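Local atomic coordinates of STING-associated CdnE c-di-GMP synthase (Flavobacteriaceae, PDB entry 6WT8), a protein that synthesises cyclic di-GMP, probably as the signal that activates a partner STING protein in CBASS antiphage defence. Residues 274-277 and 278-282; 255-258 and 259-263; 339-342 and 343-346; 91-95 and 96-100; 316-319 and 320-324. All coordinates share one frame; numbering follows the deposited sequence.

In the fold
Along the chain the order is contact 4, contact 2, contact 1, contact 5, contact 3. Contact 4 sits in the loop joining strands 85-90 and 106-112 of the mixed sheet; the other four belong to the helical region. Contact 2, on helix 253-266, is the hub: its centre lies about 11 Å from those of contacts 1 and 4, and it touches both, as well as contact 3. Contact 1, at the start of helix 278-287, also touches contacts 3 and 5, which meet through Leu340 and Arg319. Contacts 4 and 5 lie furthest apart, centres about 25 Å. Arg258 and Lys261 of contact 2 bond to carbonyls of contact 4, tying the sheet to the helical part.

Contact 1 of 5, residues 274-277 and 278-282; sequences GSIR and SFHIN
His280 turns its ring back toward the turn before it, and its ND1 accepts the backbone N-H of Arg277: N to ND1 is 2.9 Å and the bond is nearly straight (167°), though the donor sits somewhat off the ring plane. Acceptance at ND1 is consistent with a proton on NE2. One face of the ring has Ser275 O over its rim, the other Phe279 CD2 over its centre. A chi1 of -53° sets CG beside the backbone N of His280 and brings ND1 back to Arg277 N, with the ring between those two neighbours. Ile276 closes the base, its CD1 3.8 Å from His280 CB and its CG2 3.9 Å from Ile281 CG1. Without the imidazole, as with an alanine here, Arg277 N would probably lose its acceptor and a gap would open between Ser275 and Phe279. Further out, Arg277 bends at chi2 so that NE donates to Gly274 O at 2.7 Å, in the guanidinium plane, while the Glu342 carboxylate of helix 336-360 takes the N-H groups of Ser275 and Ile276. Arg277 O receives Ile281 N at 3.0 Å, starting the helix. Arg277 is the N-cap, and the N3 histidine supplies one half of a capping box.

Contact 2 of 5, residues 255-258 and 259-263; sequences NMIR and FLKNI
Arg258 O takes the backbone N-H of Asn262 at 3.0 Å, and Asn262 ND2 adds a weak second bond to the same oxygen, ND2 to O being 3.1 Å. The amide of Asn262 has its stronger partners elsewhere: ND2 donates to Ser54 O, and OD1 receives Arg15. The neighbouring turns repeat the i to i+4 scheme, with Phe259 N bonded to Asn255 O at 2.9 Å and Lys261 N to Ile257 O at 3.0 Å. On the first turn the guanidinium of Arg258 spans three groups, NE reaching Met55 O, NH1 reaching Asn96 O, and NH2 making a bent, weak bond to Asn255 OD1. Lys261 leaves the helix as an extended chain. Its CG lies 3.4 Å from Ile257 O, and its CE runs alongside the Ile257 branch methyl, CG2 to CE being 3.7 Å, before NZ ends on Thr97 O. Phe259, its CG trans to the backbone N (chi1 178°), swings its ring along the helix to Ile263, whose CG1 lies over the rim of one face. Ile263 in turn packs on Leu346, while Leu260 packs on Ile281. The chemistry is that of a largely buried helix in which Arg258 NE and NH1 and Lys261 NZ donate to the main-chain oxygens of Met55, Asn96 and Thr97, carbonyls that probably ease the buried charge.

Contact 3 of 5, residues 339-342 and 343-346; sequences KLIE and IEFL
Glu344 leans back over the turn that precedes it. Its N donates to Leu340 O at 2.8 Å, and the side chain then covers that same oxygen: CB lies 3.4 Å from Leu340 O and CG closer, at 3.1 Å, because CG stands beside the backbone N (chi1 -69°). From there the chain runs out straight. CD is still 3.5 Å from Leu340 O, and at the tip OE1 comes across to the end methyl of Ile341, 3.8 Å from CD1. With CG and CD gone, as in an alanine here, Leu340 O would probably lose that part of its cover and Ile341 CD1 its neighbour OE1. The other branch of Ile341 points elsewhere: CG2 touches Phe345 CE2 at 3.6 Å, the two side chains lying side by side, and the Phe345 ring stacks on His269. On the buried flank Ile343 tucks CG1 against Lys339 O at 3.2 Å and packs on Ile313, while Leu346 sets CG 3.3 Å from Glu342 O and meets Leu309. Such i to i+3 and i+4 contacts belong to an amphipathic alpha helix, here helix 336-360, whose inner side faces helices 253-266, 278-287 and 300-314.

Contact 4 of 5, residues 91-95 and 96-100; sequences GSVMT and NTHIL
Ser92 O gathers the turn that follows the Gly-Ser pair, in a sequence that matches the GS signature of polymerase-beta-like nucleotidyltransferases, where this loop typically lies at the nucleotide phosphates. Two backbone N-H groups reach that oxygen from opposite faces of its carbonyl plane, Thr95 N at 3.1 Å and Thr97 N at 3.0 Å. Thr95 OG1 and Thr97 OG1, 2.7 Å apart, are hydrogen-bonded to each other, either being able to donate. This tight side is backed by helices 235-248 and 253-266. Selenomethionine Met94 makes little contact with 96-100 and turns to Val105 and Ile239. Partly exposed Asn96 forms the looser side, in left-handed backbone geometry, its N approaching Val93 O from above the carbonyl plane at 3.0 Å. His98 belongs to the tight part: CG lies between backbone N and carbonyl carbon (chi1 58°), and NE2 is tied to Thr63 OG1. Its ND1 is buried with no polar partner, and Val93 CG2 makes a CH-pi contact over the ring centre, 3.6 Å from the centroid.

Contact 5 of 5, residues 316-319 and 320-324; sequences KSYR and DNIKS
A single-turn surface helix, 316-320, is clasped by an i to i+4 salt bridge: Lys316 NZ meets Asp320 OD2 at 2.6 Å, on the syn lone pair of that oxygen. The lysine chain runs straight out to CE, then a nearly eclipsed last torsion (chi4 -22°) folds NZ toward the carboxylate. Asp320 OD1 turns to a water, 2.8 Å away, that also accepts from Arg319 NE at 3.0 Å and, weakly, from Lys316 NZ. Asp320 OD1 lies well out of the guanidinium plane, 4.3 Å from Arg319 NE, so no N-H points at it and the shared water links the pair. A second side-chain clasp follows, with Asn321 ND2 donating to Ser317 O at 2.8 Å, Ser317 O lying in the plane of the Asn321 amide. The backbone bonding passes from i to i+4, Asp320 N to Lys316 O, to i to i+3, with Asn321 N reaching Tyr318 O at 3.2 Å and Ile322 N reaching Arg319 O at 3.3 Å, both from above the carbonyl planes. Another water links Arg319 O to Ile322 O. On the inner side Ile322 CD1 rests 4.0 Å from Tyr318 CE2, obliquely to the ring. Tyr318 OH then bonds Glu308 and Arg319 NH1 bonds Ile312 O, both on helix 300-314, while Ile322 pairs by backbone with Ile331 and Arg319 packs on Leu340 of helix 336-360.

Contact 1 of 5, residues 274-277 and 278-282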
loop_
_atom_site.group_PDB
_atom_site.type_symbol
_atom_site.label_atom_id
_atom_site.label_comp_id
_atom_site.label_asym_id
_atom_site.label_seq_id
_atom_site.Cartn_x
_atom_site.Cartn_y
_atom_site.Cartn_z
ATOM N N GLY A 274 -10.708 -11.867 -0.390
ATOM C CA GLY A 274 -11.950 -11.783 0.309
ATOM C C GLY A 274 -12.320 -10.355 0.638
ATOM O O GLY A 274 -12.021 -9.430 -0.126
ATOM N N SER A 275 -13.058 -10.194 1.745
ATOM C CA SER A 275 -13.580 -8.893 2.128
ATOM C C SER A 275 -12.531 -7.990 2.764
ATOM O O SER A 275 -12.687 -6.749 2.722
ATOM C CB SER A 275 -14.736 -9.043 3.103
ATOM O OG SER A 275 -14.353 -9.633 4.306
ATOM N N ILE A 276 -11.489 -8.561 3.382
ATOM C CA ILE A 276 -10.412 -7.785 3.984
ATOM C C ILE A 276 -9.205 -7.957 3.091
ATOM O O ILE A 276 -8.738 -9.090 2.891
ATOM C CB ILE A 276 -10.098 -8.268 5.406
ATOM C CG1 ILE A 276 -11.230 -7.854 6.375
ATOM C CG2 ILE A 276 -8.724 -7.740 5.955
ATOM C CD1 ILE A 276 -11.361 -6.362 6.666
ATOM N N ARG A 277 -8.716 -6.855 2.542
ATOM C CA ARG A 277 -7.590 -6.837 1.634
ATOM C C ARG A 277 -6.448 -6.025 2.240
ATOM O O ARG A 277 -6.529 -5.521 3.348
ATOM C CB ARG A 277 -7.973 -6.237 0.278
ATOM C CG ARG A 277 -9.226 -6.855 -0.367
ATOM C CD ARG A 277 -8.950 -8.181 -1.024
ATOM N NE ARG A 277 -10.140 -8.559 -1.791
ATOM C CZ ARG A 277 -10.262 -8.477 -3.115
ATOM N NH1 ARG A 277 -9.240 -8.052 -3.860
ATOM N NH2 ARG A 277 -11.408 -8.835 -3.688
ATOM N N SER A 278 -5.370 -5.912 1.473
ATOM C CA SER A 278 -4.220 -5.133 1.933
ATOM C C SER A 278 -4.620 -3.733 2.399
ATOM O O SER A 278 -4.181 -3.290 3.479
ATOM C CB SER A 278 -3.205 -5.079 0.797
ATOM O OG SER A 278 -2.086 -4.320 1.176
ATOM N N PHE A 279 -5.486 -3.059 1.632
ATOM C CA PHE A 279 -5.976 -1.717 1.958
ATOM C C PHE A 279 -6.544 -1.677 3.378
ATOM O O PHE A 279 -6.285 -0.723 4.139
ATOM C CB PHE A 279 -7.024 -1.410 0.843
ATOM C CG PHE A 279 -7.886 -0.202 1.033
ATOM C CD1 PHE A 279 -7.533 0.991 0.353
ATOM C CD2 PHE A 279 -9.024 -0.231 1.795
ATOM C CE1 PHE A 279 -8.308 2.144 0.469
ATOM C CE2 PHE A 279 -9.840 0.891 1.890
ATOM C CZ PHE A 279 -9.471 2.087 1.245
ATOM N N HIS A 280 -7.331 -2.699 3.738
ATOM C CA HIS A 280 -7.970 -2.703 5.049
ATOM C C HIS A 280 -6.976 -3.020 6.128
ATOM O O HIS A 280 -7.067 -2.450 7.230
ATOM C CB HIS A 280 -9.114 -3.723 5.099
ATOM C CG HIS A 280 -10.083 -3.542 3.997
ATOM N ND1 HIS A 280 -9.945 -4.202 2.791
ATOM C CD2 HIS A 280 -11.188 -2.744 3.873
ATOM C CE1 HIS A 280 -10.941 -3.840 1.990
ATOM N NE2 HIS A 280 -11.727 -2.989 2.637
ATOM N N ILE A 281 -6.039 -3.948 5.876
ATOM C CA ILE A 281 -5.011 -4.253 6.875
ATOM C C ILE A 281 -4.157 -3.024 7.135
ATOM O O ILE A 281 -3.860 -2.687 8.300
ATOM C CB ILE A 281 -4.146 -5.444 6.398
ATOM C CG1 ILE A 281 -4.985 -6.696 6.550
ATOM C CG2 ILE A 281 -2.895 -5.575 7.297
ATOM C CD1 ILE A 281 -4.341 -7.953 5.956
ATOM N N ASN A 282 -3.796 -2.310 6.065
ATOM C CA ASN A 282 -3.016 -1.079 6.239
ATOM C C ASN A 282 -3.764 -0.129 7.156
ATOM O O ASN A 282 -3.181 0.466 8.063
ATOM C CB ASN A 282 -2.797 -0.370 4.903
ATOM C CG ASN A 282 -1.858 -1.092 3.955
ATOM O OD1 ASN A 282 -1.093 -1.960 4.350
ATOM N ND2 ASN A 282 -1.936 -0.720 2.654
#

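Contact 2 of 5, residues 255-258 and 259-263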
loop_
_atom_site.group_PDB
_atom_site.type_symbol
_atom_site.label_atom_id
_atom_site.label_comp_id
_atom_site.label_asym_id
_atom_site.label_seq_id
_atom_site.Cartn_x
_atom_site.Cartn_y
_atom_site.Cartn_z
ATOM N N ASN A 255 6.103 -3.730 10.329
ATOM C CA ASN A 255 6.198 -5.099 10.820
ATOM C C ASN A 255 4.815 -5.641 11.172
ATOM O O ASN A 255 4.490 -6.799 10.847
ATOM C CB ASN A 255 7.118 -5.150 12.048
ATOM C CG ASN A 255 8.553 -4.808 11.702
ATOM O OD1 ASN A 255 9.032 -5.096 10.592
ATOM N ND2 ASN A 255 9.281 -4.274 12.686
HETATM N N MSE A 256 3.945 -4.793 11.752
HETATM C CA MSE A 256 2.567 -5.243 12.081
HETATM C C MSE A 256 1.780 -5.502 10.800
HETATM O O MSE A 256 1.024 -6.503 10.713
HETATM C CB MSE A 256 1.798 -4.238 12.956
HETATM C CG MSE A 256 2.423 -4.228 14.322
HETATM SE SE MSE A 256 1.278 -3.217 15.641
HETATM C CE MSE A 256 0.886 -1.584 14.531
ATOM N N ILE A 257 1.942 -4.637 9.793
ATOM C CA ILE A 257 1.182 -4.831 8.551
ATOM C C ILE A 257 1.571 -6.155 7.898
ATOM O O ILE A 257 0.706 -6.953 7.462
ATOM C CB ILE A 257 1.452 -3.649 7.619
ATOM C CG1 ILE A 257 0.681 -2.435 8.164
ATOM C CG2 ILE A 257 0.956 -3.972 6.153
ATOM C CD1 ILE A 257 1.027 -1.107 7.483
ATOM N N ARG A 258 2.896 -6.379 7.749
ATOM C CA ARG A 258 3.350 -7.599 7.073
ATOM C C ARG A 258 2.939 -8.830 7.866
ATOM O O ARG A 258 2.599 -9.855 7.280
ATOM C CB ARG A 258 4.872 -7.530 6.865
ATOM C CG ARG A 258 5.227 -6.435 5.836
ATOM C CD ARG A 258 6.707 -6.492 5.413
ATOM N NE ARG A 258 7.512 -6.154 6.569
ATOM C CZ ARG A 258 8.226 -5.038 6.763
ATOM N NH1 ARG A 258 8.422 -4.029 5.886
ATOM N NH2 ARG A 258 8.833 -4.922 7.912
ATOM N N PHE A 259 3.024 -8.759 9.204
ATOM C CA PHE A 259 2.584 -9.886 10.032
ATOM C C PHE A 259 1.135 -10.215 9.770
ATOM O O PHE A 259 0.804 -11.368 9.505
ATOM C CB PHE A 259 2.796 -9.524 11.505
ATOM C CG PHE A 259 2.341 -10.564 12.481
ATOM C CD1 PHE A 259 2.956 -11.773 12.550
ATOM C CD2 PHE A 259 1.387 -10.267 13.387
ATOM C CE1 PHE A 259 2.535 -12.759 13.481
ATOM C CE2 PHE A 259 0.970 -11.223 14.315
ATOM C CZ PHE A 259 1.579 -12.456 14.379
ATOM N N LEU A 260 0.241 -9.212 9.821
ATOM C CA LEU A 260 -1.184 -9.548 9.631
ATOM C C LEU A 260 -1.445 -10.080 8.221
ATOM O O LEU A 260 -2.286 -10.967 8.022
ATOM C CB LEU A 260 -2.080 -8.325 9.897
ATOM C CG LEU A 260 -2.461 -7.918 11.300
ATOM C CD1 LEU A 260 -3.685 -6.941 11.147
ATOM C CD2 LEU A 260 -2.844 -9.128 12.165
ATOM N N LYS A 261 -0.753 -9.530 7.205
ATOM C CA LYS A 261 -0.908 -10.045 5.839
ATOM C C LYS A 261 -0.487 -11.506 5.759
ATOM O O LYS A 261 -1.172 -12.320 5.121
ATOM C CB LYS A 261 -0.094 -9.198 4.860
ATOM C CG LYS A 261 -0.697 -7.841 4.551
ATOM C CD LYS A 261 0.175 -7.197 3.470
ATOM C CE LYS A 261 -0.244 -5.832 3.142
ATOM N NZ LYS A 261 0.510 -5.497 1.850
ATOM N N ASN A 262 0.598 -11.875 6.440
ATOM C CA ASN A 262 1.032 -13.269 6.429
ATOM C C ASN A 262 0.023 -14.146 7.151
ATOM O O ASN A 262 -0.242 -15.270 6.712
ATOM C CB ASN A 262 2.425 -13.389 7.097
ATOM C CG ASN A 262 3.569 -13.219 6.064
ATOM O OD1 ASN A 262 3.656 -14.011 5.125
ATOM N ND2 ASN A 262 4.401 -12.183 6.201
ATOM N N ILE A 263 -0.461 -13.706 8.320
ATOM C CA ILE A 263 -1.465 -14.507 9.039
ATOM C C ILE A 263 -2.687 -14.715 8.156
ATOM O O ILE A 263 -3.222 -15.820 8.065
ATOM C CB ILE A 263 -1.872 -13.826 10.357
ATOM C CG1 ILE A 263 -0.694 -13.718 11.318
ATOM C CG2 ILE A 263 -3.063 -14.525 11.041
ATOM C CD1 ILE A 263 0.118 -14.915 11.487
#

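Contact 3 of 5, residues 339-342 and 343-346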
loop_
_atom_site.group_PDB
_atom_site.type_symbol
_atom_site.label_atom_id
_atom_site.label_comp_id
_atom_site.label_asym_id
_atom_site.label_seq_id
_atom_site.Cartn_x
_atom_site.Cartn_y
_atom_site.Cartn_z
ATOM N N LYS A 339 -16.745 -8.484 6.512
ATOM C CA LYS A 339 -15.390 -8.137 6.932
ATOM C C LYS A 339 -15.134 -8.645 8.333
ATOM O O LYS A 339 -14.050 -9.164 8.623
ATOM C CB LYS A 339 -15.221 -6.606 6.867
ATOM C CG LYS A 339 -15.087 -6.096 5.424
ATOM C CD LYS A 339 -15.230 -4.555 5.371
ATOM C CE LYS A 339 -15.001 -4.102 3.921
ATOM N NZ LYS A 339 -15.382 -2.642 3.682
ATOM N N LEU A 340 -16.140 -8.517 9.209
ATOM C CA LEU A 340 -15.962 -8.993 10.578
ATOM C C LEU A 340 -15.754 -10.500 10.665
ATOM O O LEU A 340 -15.073 -10.949 11.600
ATOM C CB LEU A 340 -17.148 -8.564 11.438
ATOM C CG LEU A 340 -17.133 -7.068 11.764
ATOM C CD1 LEU A 340 -18.381 -6.712 12.600
ATOM C CD2 LEU A 340 -15.823 -6.666 12.519
ATOM N N ILE A 341 -16.309 -11.298 9.748
ATOM C CA ILE A 341 -15.989 -12.730 9.773
ATOM C C ILE A 341 -14.480 -12.901 9.619
ATOM O O ILE A 341 -13.844 -13.683 10.330
ATOM C CB ILE A 341 -16.744 -13.491 8.680
ATOM C CG1 ILE A 341 -18.247 -13.453 9.021
ATOM C CG2 ILE A 341 -16.190 -14.950 8.562
ATOM C CD1 ILE A 341 -18.553 -13.660 10.596
ATOM N N GLU A 342 -13.890 -12.210 8.635
ATOM C CA GLU A 342 -12.452 -12.369 8.420
ATOM C C GLU A 342 -11.669 -11.824 9.616
ATOM O O GLU A 342 -10.668 -12.417 10.026
ATOM C CB GLU A 342 -12.070 -11.677 7.106
ATOM C CG GLU A 342 -12.799 -12.379 5.947
ATOM C CD GLU A 342 -12.310 -11.986 4.568
ATOM O OE1 GLU A 342 -11.298 -11.263 4.433
ATOM O OE2 GLU A 342 -12.987 -12.401 3.586
ATOM N N ILE A 343 -12.091 -10.690 10.176
ATOM C CA ILE A 343 -11.412 -10.164 11.373
ATOM C C ILE A 343 -11.498 -11.189 12.499
ATOM O O ILE A 343 -10.528 -11.395 13.237
ATOM C CB ILE A 343 -12.027 -8.815 11.805
ATOM C CG1 ILE A 343 -11.925 -7.795 10.661
ATOM C CG2 ILE A 343 -11.380 -8.269 13.109
ATOM C CD1 ILE A 343 -10.499 -7.501 10.250
ATOM N N GLU A 344 -12.682 -11.818 12.690
ATOM C CA GLU A 344 -12.806 -12.842 13.741
ATOM C C GLU A 344 -11.845 -14.024 13.505
ATOM O O GLU A 344 -11.213 -14.512 14.453
ATOM C CB GLU A 344 -14.248 -13.356 13.836
ATOM C CG GLU A 344 -15.208 -12.317 14.365
ATOM C CD GLU A 344 -16.688 -12.694 14.226
ATOM O OE1 GLU A 344 -17.009 -13.895 14.040
ATOM O OE2 GLU A 344 -17.524 -11.769 14.283
ATOM N N PHE A 345 -11.727 -14.532 12.271
ATOM C CA PHE A 345 -10.761 -15.609 12.031
ATOM C C PHE A 345 -9.344 -15.134 12.272
ATOM O O PHE A 345 -8.509 -15.891 12.815
ATOM C CB PHE A 345 -10.938 -16.146 10.594
ATOM C CG PHE A 345 -12.111 -17.078 10.441
ATOM C CD1 PHE A 345 -12.249 -18.170 11.290
ATOM C CD2 PHE A 345 -13.055 -16.863 9.445
ATOM C CE1 PHE A 345 -13.317 -19.063 11.087
ATOM C CE2 PHE A 345 -14.113 -17.768 9.261
ATOM C CZ PHE A 345 -14.251 -18.826 10.105
ATOM N N LEU A 346 -9.027 -13.898 11.888
ATOM C CA LEU A 346 -7.670 -13.394 12.172
ATOM C C LEU A 346 -7.431 -13.300 13.672
ATOM O O LEU A 346 -6.344 -13.647 14.149
ATOM C CB LEU A 346 -7.475 -12.003 11.562
ATOM C CG LEU A 346 -7.391 -11.951 10.057
ATOM C CD1 LEU A 346 -7.243 -10.474 9.660
ATOM C CD2 LEU A 346 -6.192 -12.735 9.512
#

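Contact 4 of 5, residues 91-95 and 96-100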
loop_
_atom_site.group_PDB
_atom_site.type_symbol
_atom_site.label_atom_id
_atom_site.label_comp_id
_atom_site.label_asym_id
_atom_site.label_seq_id
_atom_site.Cartn_x
_atom_site.Cartn_y
_atom_site.Cartn_z
ATOM N N GLY A 91 1.816 0.927 -5.358
ATOM C CA GLY A 91 1.816 -0.477 -4.931
ATOM C C GLY A 91 2.466 -0.674 -3.554
ATOM O O GLY A 91 3.219 0.151 -3.083
ATOM N N SER A 92 2.140 -1.791 -2.908
ATOM C CA SER A 92 2.704 -2.082 -1.597
ATOM C C SER A 92 4.224 -2.227 -1.627
ATOM O O SER A 92 4.879 -2.030 -0.602
ATOM C CB SER A 92 2.084 -3.343 -1.017
ATOM O OG SER A 92 2.308 -4.416 -1.849
ATOM N N VAL A 93 4.834 -2.515 -2.788
ATOM C CA VAL A 93 6.283 -2.595 -2.843
ATOM C C VAL A 93 6.891 -1.235 -2.511
ATOM O O VAL A 93 7.967 -1.161 -1.919
ATOM C CB VAL A 93 6.724 -3.149 -4.217
ATOM C CG1 VAL A 93 8.251 -3.069 -4.329
ATOM C CG2 VAL A 93 6.265 -4.628 -4.392
HETATM N N MSE A 94 6.150 -0.145 -2.776
HETATM C CA MSE A 94 6.691 1.174 -2.467
HETATM C C MSE A 94 6.736 1.551 -0.983
HETATM O O MSE A 94 7.385 2.529 -0.616
HETATM C CB MSE A 94 5.898 2.272 -3.201
HETATM C CG MSE A 94 6.181 2.270 -4.702
HETATM SE SE MSE A 94 8.050 2.625 -5.164
HETATM C CE MSE A 94 8.127 4.452 -4.680
ATOM N N THR A 95 6.051 0.782 -0.144
ATOM C CA THR A 95 6.238 0.869 1.316
ATOM C C THR A 95 6.933 -0.348 1.872
ATOM O O THR A 95 7.015 -0.502 3.105
ATOM C CB THR A 95 4.880 1.048 2.004
ATOM O OG1 THR A 95 3.966 0.063 1.540
ATOM C CG2 THR A 95 4.247 2.443 1.695
ATOM N N ASN A 96 7.383 -1.260 1.002
ATOM C CA ASN A 96 7.953 -2.538 1.414
ATOM C C ASN A 96 7.018 -3.289 2.340
ATOM O O ASN A 96 7.494 -3.993 3.267
ATOM C CB ASN A 96 9.328 -2.357 2.096
ATOM C CG ASN A 96 10.057 -3.682 2.250
ATOM O OD1 ASN A 96 9.914 -4.566 1.370
ATOM N ND2 ASN A 96 10.808 -3.867 3.391
ATOM N N THR A 97 5.691 -3.194 2.094
ATOM C CA THR A 97 4.755 -3.957 2.911
ATOM C C THR A 97 4.184 -5.137 2.152
ATOM O O THR A 97 3.238 -5.771 2.621
ATOM C CB THR A 97 3.640 -3.069 3.459
ATOM O OG1 THR A 97 3.034 -2.356 2.370
ATOM C CG2 THR A 97 4.256 -2.100 4.497
ATOM N N HIS A 98 4.747 -5.453 0.988
ATOM C CA HIS A 98 4.360 -6.683 0.323
ATOM C C HIS A 98 4.932 -7.892 1.068
ATOM O O HIS A 98 5.903 -7.801 1.813
ATOM C CB HIS A 98 4.840 -6.687 -1.141
ATOM C CG HIS A 98 6.327 -6.516 -1.300
ATOM N ND1 HIS A 98 7.006 -5.459 -0.761
ATOM C CD2 HIS A 98 7.241 -7.234 -2.010
ATOM C CE1 HIS A 98 8.289 -5.546 -1.075
ATOM N NE2 HIS A 98 8.447 -6.587 -1.868
ATOM N N ILE A 99 4.325 -9.068 0.840
ATOM C CA ILE A 99 4.786 -10.301 1.476
ATOM C C ILE A 99 5.085 -11.403 0.468
ATOM O O ILE A 99 5.447 -12.529 0.878
ATOM C CB ILE A 99 3.793 -10.825 2.540
ATOM C CG1 ILE A 99 2.455 -11.117 1.926
ATOM C CG2 ILE A 99 3.642 -9.789 3.667
ATOM C CD1 ILE A 99 1.618 -12.189 2.740
ATOM N N LEU A 100 4.974 -11.119 -0.831
ATOM C CA LEU A 100 5.358 -12.102 -1.851
ATOM C C LEU A 100 6.527 -11.571 -2.666
ATOM O O LEU A 100 6.469 -10.441 -3.164
ATOM C CB LEU A 100 4.194 -12.433 -2.806
ATOM C CG LEU A 100 2.846 -12.779 -2.187
ATOM C CD1 LEU A 100 1.768 -13.054 -3.260
ATOM C CD2 LEU A 100 2.975 -13.941 -1.249
#

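Contact 5 of 5, residues 316-319 and 320-324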
loop_
_atom_site.group_PDB
_atom_site.type_symbol
_atom_site.label_atom_id
_atom_site.label_comp_id
_atom_site.label_asym_id
_atom_site.label_seq_id
_atom_site.Cartn_x
_atom_site.Cartn_y
_atom_site.Cartn_z
ATOM N N LYS A 316 -18.989 -1.095 18.174
ATOM C CA LYS A 316 -19.524 -0.632 16.891
ATOM C C LYS A 316 -19.103 0.802 16.599
ATOM O O LYS A 316 -18.652 1.086 15.494
ATOM C CB LYS A 316 -21.076 -0.743 16.875
ATOM C CG LYS A 316 -21.678 -0.296 15.525
ATOM C CD LYS A 316 -23.202 -0.373 15.637
ATOM C CE LYS A 316 -23.948 -0.186 14.321
ATOM N NZ LYS A 316 -23.201 0.527 13.286
ATOM N N SER A 317 -19.255 1.739 17.557
ATOM C CA SER A 317 -18.913 3.131 17.225
ATOM C C SER A 317 -17.435 3.275 16.894
ATOM O O SER A 317 -17.061 4.043 15.992
ATOM C CB SER A 317 -19.316 4.095 18.360
ATOM O OG SER A 317 -18.589 3.831 19.542
ATOM N N TYR A 318 -16.577 2.516 17.580
ATOM C CA TYR A 318 -15.157 2.517 17.251
ATOM C C TYR A 318 -14.928 2.009 15.831
ATOM O O TYR A 318 -14.225 2.646 15.025
ATOM C CB TYR A 318 -14.405 1.644 18.253
ATOM C CG TYR A 318 -12.933 1.605 17.998
ATOM C CD1 TYR A 318 -12.160 2.739 18.179
ATOM C CD2 TYR A 318 -12.314 0.466 17.536
ATOM C CE1 TYR A 318 -10.795 2.718 17.917
ATOM C CE2 TYR A 318 -10.965 0.436 17.282
ATOM C CZ TYR A 318 -10.221 1.558 17.478
ATOM O OH TYR A 318 -8.879 1.506 17.219
ATOM N N ARG A 319 -15.491 0.839 15.491
ATOM C CA ARG A 319 -15.148 0.331 14.165
ATOM C C ARG A 319 -15.747 1.203 13.077
ATOM O O ARG A 319 -15.124 1.388 12.021
ATOM C CB ARG A 319 -15.584 -1.125 14.035
ATOM C CG ARG A 319 -16.803 -1.408 13.278
ATOM C CD ARG A 319 -17.099 -2.924 13.223
ATOM N NE ARG A 319 -18.517 -3.060 13.490
ATOM C CZ ARG A 319 -19.077 -3.588 14.577
ATOM N NH1 ARG A 319 -18.373 -4.104 15.575
ATOM N NH2 ARG A 319 -20.395 -3.576 14.670
ATOM N N ASP A 320 -16.895 1.813 13.346
ATOM C CA ASP A 320 -17.565 2.583 12.313
ATOM C C ASP A 320 -16.812 3.849 11.947
ATOM O O ASP A 320 -17.108 4.449 10.898
ATOM C CB ASP A 320 -18.971 2.944 12.780
ATOM C CG ASP A 320 -19.936 1.808 12.610
ATOM O OD1 ASP A 320 -19.575 0.785 11.978
ATOM O OD2 ASP A 320 -21.059 1.926 13.147
ATOM N N ASN A 321 -15.848 4.280 12.754
ATOM C CA ASN A 321 -15.163 5.532 12.479
ATOM C C ASN A 321 -13.714 5.348 12.031
ATOM O O ASN A 321 -12.988 6.331 11.884
ATOM C CB ASN A 321 -15.267 6.424 13.728
ATOM C CG ASN A 321 -16.658 7.045 13.842
ATOM O OD1 ASN A 321 -16.970 8.007 13.138
ATOM N ND2 ASN A 321 -17.527 6.431 14.641
ATOM N N ILE A 322 -13.278 4.107 11.783
ATOM C CA ILE A 322 -11.942 3.874 11.271
ATOM C C ILE A 322 -11.926 4.210 9.779
ATOM O O ILE A 322 -12.710 3.657 8.993
ATOM C CB ILE A 322 -11.501 2.421 11.504
ATOM C CG1 ILE A 322 -11.567 2.051 13.012
ATOM C CG2 ILE A 322 -10.063 2.231 10.975
ATOM C CD1 ILE A 322 -11.206 0.604 13.255
ATOM N N LYS A 323 -11.032 5.108 9.390
ATOM C CA LYS A 323 -10.883 5.507 7.988
ATOM C C LYS A 323 -9.760 4.730 7.320
ATOM O O LYS A 323 -8.880 4.161 7.948
ATOM C CB LYS A 323 -10.552 7.004 7.891
ATOM C CG LYS A 323 -11.694 7.881 8.430
ATOM C CD LYS A 323 -11.399 9.346 8.188
ATOM C CE LYS A 323 -12.567 10.174 8.715
ATOM N NZ LYS A 323 -12.281 11.639 8.475
ATOM N N SER A 324 -9.817 4.722 5.988
ATOM C CA SER A 324 -8.689 4.257 5.189
ATOM C C SER A 324 -7.494 5.172 5.392
ATOM O O SER A 324 -7.648 6.316 5.841
ATOM C CB SER A 324 -9.106 4.231 3.722
ATOM O OG SER A 324 -9.622 5.497 3.325
HETATM O O HOH W 1 -20.848 -1.634 12.360
HETATM O O HOH W 2 -14.991 2.179 9.380
#